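Local coordinates for protein alpha-amylase (Eubacterium rectale DSM 17629, PDB 6AZ5) that probably binds starch-type alpha-glucans as a family 41 carbohydrate-binding module of a surface-attached gut amylase, at residues L100-V103 with D107-H110. Numbering follows the deposited sequence.
Sequences LYYV and DPVH
Leu100 has CG anti to its own carbonyl carbon (chi1 -85°), and His110 is turned in a similar way (chi1 -76°). The two side chains lie side by side and point the same way. Methyl CD1 of Leu100 sits over the centre of one imidazole face, a CH-pi contact 3.7 Å from the ring centroid. The other methyl, CD2, lies 3.8 Å from His110 NE2. Beside them, Pro108 CG rests over one face of the Tyr102 ring, 3.8 Å from Tyr102 CG. With an alanine in place of Leu100, both methyls are gone; the face of the His110 ring would probably lose its cover, and a gap is likely to open beside Pro108 and Phe90.

Two backbone hydrogen bonds join Tyr101 and Val109 as a single antiparallel bridge. Tyr101 N to Val109 O is 2.7 Å; Val109 N to Tyr101 O is 2.9 Å. One water next to the bridge donates to Tyr101 O and Asp107 O and accepts from Val103 N, linking the two segments.

His110 NE2 is hydrogen-bonded to Glu98 OE2. The Tyr102 hydroxyl bonds to Asp84 and to Ala71 N. Through the bridge, segment 107-110 doubles back along strand 99-103, a piece of structural packing within this all-beta module. It takes the edge away from strand 3-10, the parallel neighbour, while Phe90 of strand 88-91 touches both Leu100 and Pro108.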
loop_
_atom_site.group_PDB
_atom_site.type_symbol
_atom_site.label_atom_id
_atom_site.label_comp_id
_atom_site.label_asym_id
_atom_site.label_seq_id
_atom_site.Cartn_x
_atom_site.Cartn_y
_atom_site.Cartn_z
ATOM N N LEU A 100 -7.307 0.769 2.008
ATOM C CA LEU A 100 -6.970 0.962 0.603
ATOM C C LEU A 100 -6.546 -0.358 -0.040
ATOM O O LEU A 100 -5.814 -1.152 0.558
ATOM C CB LEU A 100 -5.873 2.014 0.445
ATOM C CG LEU A 100 -6.318 3.484 0.392
ATOM C CD1 LEU A 100 -7.367 3.700 -0.681
ATOM C CD2 LEU A 100 -6.823 3.984 1.745
ATOM N N TYR A 101 -7.037 -0.593 -1.253
ATOM C CA TYR A 101 -6.657 -1.767 -2.025
ATOM C C TYR A 101 -5.772 -1.364 -3.191
ATOM O O TYR A 101 -6.218 -0.731 -4.147
ATOM C CB TYR A 101 -7.885 -2.509 -2.531
ATOM C CG TYR A 101 -8.744 -3.062 -1.426
ATOM C CD1 TYR A 101 -8.521 -4.332 -0.913
ATOM C CD2 TYR A 101 -9.770 -2.306 -0.884
ATOM C CE1 TYR A 101 -9.308 -4.835 0.105
ATOM C CE2 TYR A 101 -10.558 -2.798 0.127
ATOM C CZ TYR A 101 -10.326 -4.059 0.621
ATOM O OH TYR A 101 -11.120 -4.538 1.634
ATOM N N TYR A 102 -4.505 -1.730 -3.087
ATOM C CA TYR A 102 -3.522 -1.362 -4.078
ATOM C C TYR A 102 -3.125 -2.606 -4.859
ATOM O O TYR A 102 -2.362 -3.443 -4.381
ATOM C CB TYR A 102 -2.324 -0.688 -3.397
ATOM C CG TYR A 102 -1.180 -0.274 -4.297
ATOM C CD1 TYR A 102 -1.333 -0.194 -5.675
ATOM C CD2 TYR A 102 0.043 0.110 -3.751
ATOM C CE1 TYR A 102 -0.285 0.201 -6.488
ATOM C CE2 TYR A 102 1.094 0.517 -4.554
ATOM C CZ TYR A 102 0.923 0.561 -5.925
ATOM O OH TYR A 102 1.958 0.964 -6.736
ATOM N N VAL A 103 -3.682 -2.723 -6.058
ATOM C CA VAL A 103 -3.243 -3.730 -7.009
ATOM C C VAL A 103 -2.113 -3.131 -7.830
ATOM O O VAL A 103 -2.265 -2.054 -8.403
ATOM C CB VAL A 103 -4.382 -4.201 -7.933
ATOM C CG1 VAL A 103 -3.819 -4.913 -9.157
ATOM C CG2 VAL A 103 -5.339 -5.109 -7.174
ATOM N N ASP A 107 -3.853 2.834 -9.470
ATOM C CA ASP A 107 -4.083 3.615 -8.262
ATOM C C ASP A 107 -4.745 2.751 -7.184
ATOM O O ASP A 107 -5.563 1.882 -7.497
ATOM C CB ASP A 107 -4.956 4.839 -8.567
ATOM C CG ASP A 107 -4.158 6.026 -9.097
ATOM O OD1 ASP A 107 -2.974 6.168 -8.735
ATOM O OD2 ASP A 107 -4.728 6.835 -9.861
ATOM N N PRO A 108 -4.376 2.965 -5.911
ATOM C CA PRO A 108 -5.084 2.260 -4.838
ATOM C C PRO A 108 -6.512 2.782 -4.707
ATOM O O PRO A 108 -6.746 3.975 -4.927
ATOM C CB PRO A 108 -4.254 2.582 -3.585
ATOM C CG PRO A 108 -2.919 3.061 -4.105
ATOM C CD PRO A 108 -3.246 3.758 -5.395
ATOM N N VAL A 109 -7.449 1.901 -4.368
ATOM C CA VAL A 109 -8.850 2.289 -4.246
ATOM C C VAL A 109 -9.467 1.844 -2.924
ATOM O O VAL A 109 -9.016 0.878 -2.305
ATOM C CB VAL A 109 -9.682 1.713 -5.391
ATOM C CG1 VAL A 109 -9.380 2.461 -6.689
ATOM C CG2 VAL A 109 -9.416 0.220 -5.521
ATOM N N HIS A 110 -10.510 2.552 -2.501
ATOM C CA HIS A 110 -11.154 2.276 -1.223
ATOM C C HIS A 110 -12.044 1.044 -1.246
ATOM O O HIS A 110 -12.393 0.513 -0.191
ATOM C CB HIS A 110 -11.970 3.483 -0.772
ATOM C CG HIS A 110 -11.138 4.597 -0.222
ATOM N ND1 HIS A 110 -10.758 5.684 -0.982
ATOM C CD2 HIS A 110 -10.601 4.783 1.001
ATOM C CE1 HIS A 110 -10.029 6.497 -0.241
ATOM N NE2 HIS A 110 -9.917 5.976 0.970
HETATM O O HOH W 1 -5.497 -0.633 -7.041
#